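Local coordinates for protein translation initiation factor eIF-2B (PDB 1VB5) that probably takes part, as a regulatory subunit of the eIF-2B alpha/beta/delta family, in exchanging GDP for GTP on initiation factor 2, at residues K130-S144 / L156-D168. Residues are numbered along the deposited sequence; the frame is centred on the assembly and turned at random.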
# COMPACT_ATOMS: atom_id res chain seq x y z
N LYS B 130 15.79 -15.50 16.46
CA LYS B 130 16.69 -16.31 15.64
C LYS B 130 17.86 -16.81 16.49
O LYS B 130 18.31 -17.94 16.34
CB LYS B 130 17.25 -15.49 14.47
CG LYS B 130 18.24 -16.27 13.62
CD LYS B 130 19.33 -15.36 13.07
CE LYS B 130 20.09 -14.65 14.20
NZ LYS B 130 21.26 -13.87 13.71
N GLU B 131 18.35 -15.95 17.38
CA GLU B 131 19.46 -16.32 18.25
C GLU B 131 19.07 -17.44 19.20
O GLU B 131 19.94 -18.14 19.73
CB GLU B 131 19.94 -15.09 19.04
CG GLU B 131 20.50 -13.97 18.16
CD GLU B 131 20.87 -12.72 18.95
OE1 GLU B 131 21.73 -12.81 19.85
OE2 GLU B 131 20.30 -11.64 18.67
N ARG B 132 17.77 -17.63 19.41
CA ARG B 132 17.29 -18.68 20.30
C ARG B 132 16.89 -19.91 19.50
O ARG B 132 16.16 -20.78 20.00
CB ARG B 132 16.12 -18.19 21.15
CG ARG B 132 16.53 -17.12 22.15
CD ARG B 132 15.34 -16.62 22.94
NE ARG B 132 15.72 -15.53 23.83
CZ ARG B 132 14.85 -14.82 24.55
NH1 ARG B 132 13.55 -15.08 24.48
NH2 ARG B 132 15.29 -13.85 25.34
N LYS B 133 17.36 -19.98 18.26
CA LYS B 133 17.12 -21.11 17.38
C LYS B 133 15.70 -21.34 16.87
O LYS B 133 15.35 -22.45 16.48
CB LYS B 133 17.63 -22.40 18.04
CG LYS B 133 19.12 -22.40 18.34
CD LYS B 133 19.95 -22.13 17.09
CE LYS B 133 21.43 -22.40 17.33
NZ LYS B 133 22.00 -21.62 18.45
N LYS B 134 14.87 -20.30 16.86
CA LYS B 134 13.53 -20.45 16.34
C LYS B 134 13.60 -20.31 14.82
O LYS B 134 14.30 -19.45 14.31
CB LYS B 134 12.58 -19.40 16.94
CG LYS B 134 12.18 -19.75 18.36
CD LYS B 134 11.28 -18.71 18.99
CE LYS B 134 10.83 -19.18 20.38
NZ LYS B 134 10.05 -18.14 21.11
N ARG B 135 12.91 -21.19 14.10
CA ARG B 135 12.92 -21.13 12.64
C ARG B 135 11.69 -20.39 12.14
O ARG B 135 10.56 -20.71 12.53
CB ARG B 135 12.96 -22.53 12.03
CG ARG B 135 14.28 -23.27 12.22
CD ARG B 135 14.28 -24.09 13.50
NE ARG B 135 14.07 -25.52 13.25
CZ ARG B 135 12.99 -26.04 12.66
NH1 ARG B 135 12.00 -25.26 12.25
NH2 ARG B 135 12.90 -27.36 12.50
N PHE B 136 11.92 -19.40 11.28
CA PHE B 136 10.83 -18.61 10.74
C PHE B 136 11.29 -17.83 9.51
O PHE B 136 12.48 -17.79 9.20
CB PHE B 136 10.31 -17.64 11.81
CG PHE B 136 11.36 -16.71 12.35
CD1 PHE B 136 11.67 -15.53 11.69
CD2 PHE B 136 12.06 -17.03 13.52
CE1 PHE B 136 12.66 -14.68 12.18
CE2 PHE B 136 13.05 -16.18 14.02
CZ PHE B 136 13.35 -15.01 13.35
N LYS B 137 10.32 -17.22 8.83
CA LYS B 137 10.59 -16.42 7.64
C LYS B 137 9.90 -15.09 7.85
O LYS B 137 8.91 -15.00 8.58
CB LYS B 137 10.03 -17.10 6.38
CG LYS B 137 10.55 -18.50 6.13
CD LYS B 137 9.84 -19.16 4.95
CE LYS B 137 10.21 -20.64 4.83
NZ LYS B 137 9.46 -21.32 3.73
N VAL B 138 10.40 -14.05 7.19
CA VAL B 138 9.81 -12.73 7.32
C VAL B 138 9.35 -12.15 5.99
O VAL B 138 10.03 -12.27 4.97
CB VAL B 138 10.81 -11.75 7.96
CG1 VAL B 138 10.16 -10.38 8.13
CG2 VAL B 138 11.27 -12.29 9.31
N ILE B 139 8.18 -11.52 6.01
CA ILE B 139 7.65 -10.86 4.83
C ILE B 139 7.61 -9.41 5.25
O ILE B 139 7.05 -9.08 6.30
CB ILE B 139 6.21 -11.35 4.49
CG1 ILE B 139 6.23 -12.85 4.20
CG2 ILE B 139 5.68 -10.59 3.28
CD1 ILE B 139 4.86 -13.49 4.08
N LEU B 140 8.23 -8.54 4.47
CA LEU B 140 8.27 -7.12 4.80
C LEU B 140 8.03 -6.26 3.57
O LEU B 140 8.30 -6.68 2.45
CB LEU B 140 9.61 -6.79 5.43
CG LEU B 140 10.82 -7.05 4.54
CD1 LEU B 140 11.31 -5.74 3.95
CD2 LEU B 140 11.92 -7.71 5.35
N THR B 141 7.55 -5.05 3.79
CA THR B 141 7.26 -4.13 2.70
C THR B 141 8.43 -3.19 2.47
O THR B 141 9.18 -2.88 3.40
CB THR B 141 6.03 -3.26 3.01
OG1 THR B 141 6.32 -2.40 4.12
CG2 THR B 141 4.84 -4.12 3.35
N GLU B 142 8.59 -2.73 1.23
CA GLU B 142 9.66 -1.81 0.89
C GLU B 142 9.39 -0.47 1.59
O GLU B 142 10.33 0.26 1.92
CB GLU B 142 9.73 -1.62 -0.63
CG GLU B 142 8.48 -1.03 -1.25
CD GLU B 142 8.50 -1.12 -2.78
OE1 GLU B 142 7.54 -0.63 -3.42
OE2 GLU B 142 9.47 -1.68 -3.34
N SER B 143 8.11 -0.17 1.79
CA SER B 143 7.64 1.04 2.48
C SER B 143 7.84 2.37 1.76
O SER B 143 8.77 3.12 2.08
CB SER B 143 8.29 1.14 3.87
OG SER B 143 8.14 -0.07 4.59
N SER B 144 6.96 2.68 0.82
CA SER B 144 7.04 3.94 0.08
C SER B 144 6.82 5.11 1.04
O SER B 144 6.11 4.98 2.03
CB SER B 144 5.98 3.97 -1.02
OG SER B 144 6.16 2.89 -1.91
N LEU B 156 18.32 -7.83 8.04
CA LEU B 156 17.92 -9.22 8.19
C LEU B 156 18.90 -10.11 7.43
O LEU B 156 19.19 -11.23 7.84
CB LEU B 156 16.50 -9.44 7.65
CG LEU B 156 15.34 -8.86 8.48
CD1 LEU B 156 14.02 -9.12 7.78
CD2 LEU B 156 15.34 -9.50 9.87
N GLU B 157 19.40 -9.59 6.32
CA GLU B 157 20.36 -10.32 5.51
C GLU B 157 21.66 -10.44 6.31
O GLU B 157 22.29 -11.49 6.34
CB GLU B 157 20.61 -9.58 4.20
CG GLU B 157 21.43 -10.33 3.18
CD GLU B 157 21.48 -9.61 1.85
OE1 GLU B 157 22.01 -8.47 1.81
OE2 GLU B 157 20.98 -10.16 0.84
N PHE B 158 22.05 -9.35 6.97
CA PHE B 158 23.26 -9.34 7.78
C PHE B 158 23.17 -10.44 8.84
O PHE B 158 24.14 -11.14 9.12
CB PHE B 158 23.41 -7.97 8.47
CG PHE B 158 24.63 -7.85 9.35
CD1 PHE B 158 25.86 -7.47 8.81
CD2 PHE B 158 24.55 -8.10 10.72
CE1 PHE B 158 26.99 -7.34 9.62
CE2 PHE B 158 25.67 -7.97 11.54
CZ PHE B 158 26.90 -7.59 10.99
N SER B 159 21.98 -10.59 9.42
CA SER B 159 21.77 -11.58 10.47
C SER B 159 21.48 -13.00 10.00
O SER B 159 21.36 -13.91 10.81
CB SER B 159 20.63 -11.10 11.38
OG SER B 159 20.95 -9.84 11.97
N GLY B 160 21.39 -13.20 8.68
CA GLY B 160 21.12 -14.54 8.16
C GLY B 160 19.68 -14.99 8.32
O GLY B 160 19.38 -16.19 8.39
N ILE B 161 18.77 -14.03 8.39
CA ILE B 161 17.36 -14.34 8.55
C ILE B 161 16.68 -14.37 7.18
O ILE B 161 16.89 -13.49 6.35
CB ILE B 161 16.71 -13.31 9.48
CG1 ILE B 161 17.37 -13.41 10.87
CG2 ILE B 161 15.20 -13.55 9.58
CD1 ILE B 161 17.08 -12.27 11.80
N GLU B 162 15.88 -15.41 6.95
CA GLU B 162 15.18 -15.55 5.68
C GLU B 162 14.06 -14.50 5.56
O GLU B 162 13.28 -14.30 6.49
CB GLU B 162 14.59 -16.96 5.56
CG GLU B 162 14.26 -17.36 4.13
CD GLU B 162 13.54 -18.70 4.05
OE1 GLU B 162 13.96 -19.65 4.75
OE2 GLU B 162 12.56 -18.80 3.27
N PHE B 163 13.99 -13.83 4.42
CA PHE B 163 12.97 -12.81 4.22
C PHE B 163 12.55 -12.67 2.77
O PHE B 163 13.26 -13.10 1.86
CB PHE B 163 13.46 -11.45 4.74
CG PHE B 163 14.58 -10.86 3.92
CD1 PHE B 163 14.30 -10.14 2.76
CD2 PHE B 163 15.91 -11.03 4.30
CE1 PHE B 163 15.34 -9.61 1.98
CE2 PHE B 163 16.94 -10.51 3.54
CZ PHE B 163 16.66 -9.79 2.37
N GLU B 164 11.39 -12.05 2.59
CA GLU B 164 10.81 -11.81 1.28
C GLU B 164 10.32 -10.37 1.31
O GLU B 164 9.71 -9.96 2.30
CB GLU B 164 9.63 -12.77 1.07
CG GLU B 164 9.22 -13.00 -0.37
CD GLU B 164 8.06 -13.98 -0.48
OE1 GLU B 164 7.79 -14.44 -1.61
OE2 GLU B 164 7.42 -14.28 0.55
N VAL B 165 10.59 -9.60 0.27
CA VAL B 165 10.15 -8.20 0.22
C VAL B 165 8.98 -8.03 -0.74
O VAL B 165 8.94 -8.63 -1.80
CB VAL B 165 11.27 -7.26 -0.25
CG1 VAL B 165 10.83 -5.81 -0.07
CG2 VAL B 165 12.55 -7.53 0.50
N ILE B 166 8.02 -7.19 -0.36
CA ILE B 166 6.86 -6.92 -1.20
C ILE B 166 6.61 -5.42 -1.25
O ILE B 166 7.25 -4.66 -0.52
CB ILE B 166 5.57 -7.62 -0.66
CG1 ILE B 166 5.17 -7.03 0.70
CG2 ILE B 166 5.80 -9.12 -0.53
CD1 ILE B 166 3.88 -7.63 1.29
N THR B 167 5.70 -4.99 -2.12
CA THR B 167 5.35 -3.57 -2.21
C THR B 167 4.25 -3.38 -1.18
O THR B 167 3.62 -4.35 -0.76
CB THR B 167 4.79 -3.21 -3.59
OG1 THR B 167 3.62 -3.98 -3.84
CG2 THR B 167 5.83 -3.50 -4.68
N ASP B 168 3.99 -2.14 -0.77
CA ASP B 168 2.96 -1.88 0.23
C ASP B 168 1.57 -2.39 -0.20
O ASP B 168 0.83 -2.96 0.60
CB ASP B 168 2.87 -0.38 0.55
CG ASP B 168 4.22 0.23 0.97
OD1 ASP B 168 5.16 -0.53 1.29
OD2 ASP B 168 4.33 1.48 0.98
O HOH W 1 15.30 -17.24 9.19
O HOH W 2 5.53 0.01 -2.26
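Lys130 turns CG away from its own backbone N (chi1 178°), and bends at chi2 and chi3 then carry the amine across Ile161 to the end of helix 148-158. There Lys130 NZ gives a hydrogen bond of 2.9 Å to Ser159 O, in the carbonyl plane and on a lone pair. On the way, Lys130 CD rests 3.5 Å from Ile161 CG1. With an alanine in place of Lys130, Ser159 O would probably lose this donor and one side of Ile161 its cover. The other branch of Ile161, CG2, meets Phe136 CE1 and Val138 CG2. Gly160, with positive phi, closes the helix in a Schellman motif just before the chain turns into strand 163-166.

Chi1 of 60° sets Leu140 CG between backbone N and carbonyl carbon, and an unusual chi2 then turns CD2 to meet Leu156 CD1 tip to tip at 3.5 Å. CD2 also touches Phe163 CB, and CD1 packs on Val165. The backbones pair in parallel, with five N-H...O bonds from Val138 N to Glu162 O through to Glu142 N to Ile166 O. The Lys137 chain runs alongside Glu162, and Lys137 CD comes within 3.2 Å of Glu162 OE2; the opposite charges are close, but too far apart for a salt bridge. Past the strands, the Asp168 carboxylate takes two backbone amides. Ser144 N reaches Asp168 OD2 at 2.9 Å from the syn side, 19° out of the carboxylate plane, while the bond from Ser143 N to Asp168 OD1 is weak.

This is a right-handed beta-alpha-beta crossover of the Rossmann-like domain. Glu142 and Glu164 form salt bridges with Arg241 and Arg247 of the second subunit. Ile139 and Ile166 pack on Phe174 of helix 171-175, while Ile126 of helix 120-131 touches Phe136, Leu156 and Ile161. Strand 136-141 lies between strands 111-115 and 163-166; the latter is outermost within this chain, but backbone bonds from Val165 link it to the second subunit.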